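PDB 4QYT: glutathione-independent glyoxalase DJ-1 from Schizosaccharomyces pombe, which converts methylglyoxal to D-lactate in a single glutathione-independent step and takes part in protection against reactive oxygen species. Local coordinates for residues A22-F27 against I34-V39; A57-K62 against A71-I76. All coordinates share one frame; numbering follows the deposited sequence.

Contact 1: residues A22-F27 against I34-V39; sequences APWGIF and IDSVYV. With EDO (1,2-ethanediol), chain E.
In the beta-alpha-beta unit formed by strand 7-12, helix 17-29 and strand 34-39, Trp24 and Phe27 of the helix meet Ile34 at the start of the returning strand. The two segments run roughly antiparallel, their N-to-C directions 156° apart, as expected when a helix is followed by the strand it packs on. Ile34 touches both aromatic residues. Its CG2 methyl stands over one face of the indole, making a CH-pi contact 4.2 Å from the centroid of the six-membered ring of Trp24. With CG1 anti to the backbone N (chi1 -175°), the other branch reaches past the ring, where CG1 lies 4.0 Å from Trp24 CE3, and ends with CD1 4.0 Å from Phe27 CB. A branched aliphatic side chain suits this place because it can serve both aromatic residues at once.

The indole of Trp24 swings away from its own backbone N (chi1 -179°) and reaches across towards the strand, where its benzo edge meets the backbone between Asp35 and Ser36, with CZ3 3.7 Å from Ser36 N. The opposite face carries a 1,2-ethanediol molecule, probably from the crystallisation liquor, whose O2 is hydrogen-bonded to Ser36 OG at 2.6 Å. Trp24 NE1 bonds to Arg51 O of the second subunit, and the diol also reaches that subunit, so the indole lies at the dimer interface. Phe27 continues inward onto Val7, Ile76 and Leu174. Apolar helix residues laid against a mostly parallel central sheet in this way are characteristic of the alpha/beta sandwich of the DJ-1/PfpI family.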
# COMPACT_ATOMS: atom_id res chain seq x y z
N ALA A 22 3.18 1.03 2.54
CA ALA A 22 3.94 -0.07 3.13
C ALA A 22 4.78 0.39 4.33
O ALA A 22 4.59 -0.14 5.44
CB ALA A 22 4.76 -0.78 2.06
N PRO A 23 5.72 1.35 4.17
CA PRO A 23 6.45 1.81 5.36
C PRO A 23 5.51 2.36 6.41
O PRO A 23 5.76 2.19 7.60
CB PRO A 23 7.44 2.83 4.79
CG PRO A 23 6.87 3.26 3.46
CD PRO A 23 6.20 2.02 2.95
N TRP A 24 4.47 3.08 6.01
CA TRP A 24 3.50 3.63 6.98
C TRP A 24 2.95 2.52 7.87
O TRP A 24 3.00 2.58 9.11
CB TRP A 24 2.35 4.32 6.25
CG TRP A 24 1.35 4.93 7.17
CD1 TRP A 24 0.22 4.33 7.61
CD2 TRP A 24 1.43 6.18 7.84
NE1 TRP A 24 -0.42 5.12 8.50
CE2 TRP A 24 0.28 6.27 8.65
CE3 TRP A 24 2.34 7.25 7.82
CZ2 TRP A 24 0.01 7.40 9.44
CZ3 TRP A 24 2.06 8.35 8.62
CH2 TRP A 24 0.91 8.40 9.39
N GLY A 25 2.41 1.48 7.24
CA GLY A 25 1.78 0.42 7.98
C GLY A 25 2.74 -0.41 8.80
O GLY A 25 2.37 -0.93 9.86
N ILE A 26 3.95 -0.56 8.30
CA ILE A 26 4.99 -1.33 9.03
C ILE A 26 5.41 -0.60 10.30
O ILE A 26 5.46 -1.20 11.38
CB ILE A 26 6.14 -1.67 8.08
CG1 ILE A 26 5.68 -2.71 7.05
CG2 ILE A 26 7.37 -2.19 8.84
CD1 ILE A 26 6.59 -2.86 5.86
N PHE A 27 5.71 0.70 10.19
CA PHE A 27 6.10 1.44 11.39
C PHE A 27 4.95 1.59 12.37
O PHE A 27 5.18 1.51 13.59
CB PHE A 27 6.74 2.78 11.02
CG PHE A 27 8.16 2.66 10.60
CD1 PHE A 27 9.13 2.44 11.56
CD2 PHE A 27 8.56 2.71 9.29
CE1 PHE A 27 10.46 2.25 11.20
CE2 PHE A 27 9.90 2.53 8.95
CZ PHE A 27 10.85 2.25 9.93
N ILE A 34 5.32 7.91 13.64
CA ILE A 34 5.53 8.27 12.24
C ILE A 34 4.56 9.36 11.86
O ILE A 34 3.36 9.26 12.16
CB ILE A 34 5.44 7.03 11.31
CG1 ILE A 34 5.78 7.39 9.87
CG2 ILE A 34 4.10 6.30 11.41
CD1 ILE A 34 6.07 6.18 9.00
N ASP A 35 5.09 10.39 11.18
CA ASP A 35 4.28 11.47 10.62
C ASP A 35 4.44 11.45 9.11
O ASP A 35 5.55 11.25 8.62
CB ASP A 35 4.77 12.86 11.07
CG ASP A 35 4.56 13.19 12.53
OD1 ASP A 35 3.61 12.65 13.14
OD2 ASP A 35 5.32 14.02 13.04
N SER A 36 3.37 11.79 8.39
CA SER A 36 3.49 12.14 6.99
C SER A 36 3.68 13.64 6.89
O SER A 36 2.99 14.42 7.56
CB SER A 36 2.27 11.68 6.19
OG SER A 36 1.08 12.20 6.75
N VAL A 37 4.66 14.03 6.09
CA VAL A 37 5.07 15.43 5.95
C VAL A 37 5.00 15.82 4.49
O VAL A 37 5.76 15.31 3.65
CB VAL A 37 6.48 15.66 6.54
CG1 VAL A 37 6.90 17.09 6.33
CG2 VAL A 37 6.54 15.28 8.03
N TYR A 38 4.04 16.70 4.19
CA TYR A 38 3.68 17.08 2.83
C TYR A 38 4.54 18.23 2.34
O TYR A 38 4.69 19.26 3.03
CB TYR A 38 2.20 17.47 2.82
CG TYR A 38 1.69 18.13 1.56
CD1 TYR A 38 1.68 17.44 0.34
CD2 TYR A 38 1.13 19.38 1.59
CE1 TYR A 38 1.10 18.01 -0.81
CE2 TYR A 38 0.58 19.95 0.46
CZ TYR A 38 0.53 19.25 -0.74
OH TYR A 38 -0.01 19.89 -1.84
N VAL A 39 4.99 18.09 1.10
CA VAL A 39 5.67 19.12 0.37
C VAL A 39 4.79 19.44 -0.84
O VAL A 39 4.68 18.67 -1.78
CB VAL A 39 7.04 18.64 -0.11
CG1 VAL A 39 7.75 19.68 -0.97
CG2 VAL A 39 7.90 18.23 1.08
C1 EDO E . -2.57 10.83 7.70
O1 EDO E . -3.62 10.73 6.81
C2 EDO E . -1.23 10.11 7.41
O2 EDO E . -0.79 10.53 6.19

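Contact 2: residues A57-K62 against A71-I76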
# COMPACT_ATOMS: atom_id res chain seq x y z
N ALA A 57 -2.23 14.67 4.77
CA ALA A 57 -0.98 14.47 5.45
C ALA A 57 -1.11 15.00 6.87
O ALA A 57 -1.86 15.93 7.14
CB ALA A 57 0.14 15.16 4.73
N ASN A 58 -0.28 14.49 7.77
CA ASN A 58 -0.29 14.99 9.14
C ASN A 58 0.24 16.40 9.30
O ASN A 58 -0.22 17.14 10.16
CB ASN A 58 0.60 14.09 10.04
CG ASN A 58 0.13 12.67 10.17
OD1 ASN A 58 0.91 11.76 10.00
ND2 ASN A 58 -1.14 12.47 10.42
N ARG A 59 1.27 16.72 8.52
CA ARG A 59 2.01 17.97 8.61
C ARG A 59 2.32 18.49 7.22
O ARG A 59 2.40 17.72 6.27
CB ARG A 59 3.33 17.80 9.37
CG ARG A 59 3.18 17.16 10.74
CD ARG A 59 4.49 17.22 11.51
NE ARG A 59 4.83 18.59 11.85
CZ ARG A 59 5.90 18.96 12.53
NH1 ARG A 59 6.89 18.13 12.72
NH2 ARG A 59 5.97 20.20 12.99
N SER A 60 2.55 19.80 7.14
CA SER A 60 3.27 20.40 6.04
C SER A 60 4.72 20.60 6.43
O SER A 60 5.02 21.00 7.55
CB SER A 60 2.67 21.75 5.70
OG SER A 60 3.52 22.45 4.81
N TYR A 61 5.64 20.44 5.48
CA TYR A 61 7.04 20.71 5.76
C TYR A 61 7.28 22.16 6.16
O TYR A 61 8.27 22.46 6.82
CB TYR A 61 7.97 20.33 4.61
CG TYR A 61 8.10 21.32 3.50
CD1 TYR A 61 7.04 21.72 2.72
CD2 TYR A 61 9.34 21.81 3.15
CE1 TYR A 61 7.20 22.58 1.65
CE2 TYR A 61 9.52 22.67 2.08
CZ TYR A 61 8.43 23.07 1.34
OH TYR A 61 8.59 23.92 0.26
N LYS A 62 6.37 23.06 5.79
CA LYS A 62 6.52 24.46 6.13
C LYS A 62 6.44 24.72 7.62
O LYS A 62 6.82 25.78 8.11
CB LYS A 62 5.51 25.30 5.37
CG LYS A 62 5.67 25.25 3.86
CD LYS A 62 4.77 26.18 3.08
CE LYS A 62 4.93 25.90 1.58
NZ LYS A 62 3.88 26.51 0.73
N ALA A 71 16.09 17.50 12.03
CA ALA A 71 16.92 16.50 12.65
C ALA A 71 16.76 16.41 14.16
O ALA A 71 17.03 15.38 14.77
CB ALA A 71 18.39 16.77 12.31
N LYS A 72 16.25 17.47 14.77
CA LYS A 72 15.89 17.43 16.18
C LYS A 72 14.57 16.69 16.43
O LYS A 72 14.31 16.30 17.56
CB LYS A 72 15.73 18.84 16.74
CG LYS A 72 17.03 19.62 16.82
CD LYS A 72 16.82 21.06 17.24
CE LYS A 72 18.09 21.89 17.24
NZ LYS A 72 17.77 23.29 17.60
N GLN A 73 13.77 16.52 15.41
CA GLN A 73 12.44 15.91 15.52
C GLN A 73 12.36 14.48 15.01
O GLN A 73 11.52 13.71 15.51
CB GLN A 73 11.40 16.75 14.77
CG GLN A 73 11.23 18.15 15.34
CD GLN A 73 10.11 18.90 14.66
OE1 GLN A 73 8.99 18.42 14.56
NE2 GLN A 73 10.41 20.10 14.15
N TYR A 74 13.15 14.13 14.02
CA TYR A 74 13.02 12.85 13.31
C TYR A 74 14.36 12.17 13.22
O TYR A 74 15.41 12.81 13.12
CB TYR A 74 12.45 13.06 11.90
CG TYR A 74 11.08 13.63 11.88
CD1 TYR A 74 9.96 12.87 12.22
CD2 TYR A 74 10.87 14.94 11.51
CE1 TYR A 74 8.69 13.42 12.21
CE2 TYR A 74 9.61 15.49 11.49
CZ TYR A 74 8.50 14.73 11.87
OH TYR A 74 7.25 15.31 11.84
N ASP A 75 14.31 10.83 13.24
CA ASP A 75 15.49 9.99 13.07
C ASP A 75 15.57 9.28 11.73
O ASP A 75 16.65 8.82 11.34
CB ASP A 75 15.53 8.94 14.20
CG ASP A 75 15.39 9.58 15.54
OD1 ASP A 75 16.29 10.38 15.88
OD2 ASP A 75 14.32 9.44 16.16
N ILE A 76 14.42 9.10 11.08
CA ILE A 76 14.37 8.40 9.79
C ILE A 76 13.58 9.32 8.84
O ILE A 76 12.53 9.82 9.20
CB ILE A 76 13.68 7.03 9.90
CG1 ILE A 76 14.34 6.14 10.95
CG2 ILE A 76 13.62 6.34 8.53
CD1 ILE A 76 13.84 4.71 10.95
O HOH W 1 8.17 21.99 13.62
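Tyr74 OH is held by two groups: Arg59 NH1 donates to it at 3.0 Å, and it is also hydrogen-bonded to Asp35 OD2. The same NH1 gives a second bond to Gln73 OE1, 2.8 Å away and fairly straight at 159°. Both acceptors lie near the guanidinium plane, at its edge, so one nitrogen spends its two N-H groups on two successive residues. The amide of Gln73 is turned 44° from that plane, and NH1 approaches OE1 tilted away from the carbonyl plane. A bend at chi3 (67°) turns the guanidinium group of the arginine towards Gln73 OE1 and Tyr74 OH. Further back along the same side chain, Arg59 CD lies 3.4 Å from Tyr74 OH.

Water 1 closes a further bridge, accepting from Arg59 NH2 at 2.9 Å and from Gln73 NE2 at 3.0 Å. Arginine suits this place because its several N-H groups fan out in one plane: NE forms a salt bridge with Glu63 while NH1 serves Gln73 and Tyr74. Asp35 and Glu63 would both be expected to favour its positive charge. Replacing Arg59 by an alanine removes both NH1 bonds and is likely to leave Gln73 OE1 and Tyr74 OH without this donor and Glu63 without its mate.

Gln73 NE2 also bonds to Asp69, one turn earlier in helix 67-73, and the Tyr74 ring meets that of Phe70. The contact thus ties edge strand 59-60, which pairs with strand 34-39, to the end of helix 67-73 and the short connection leading into strand 76-79.

From the N terminus, the chain passes through strand 7-12 and helix 17-29 before contact 1 closes the short turn from the helix into strand 34-39. Contact 2 comes later, closing the excursion from edge strand 59-60 through helix 67-73 to the start of strand 76-79; the two loops follow in series and neither nest nor cross. Their centres are about 10 Å apart, and strands 34-39 and 59-60 are sheet neighbours, paired by backbone bonds that include a probable one from Tyr38 N to Arg59 O (2.8 Å). Asn58 also packs on Trp24. Together the contacts fasten helices 17-29 and 67-73 to the same margin of the central sheet.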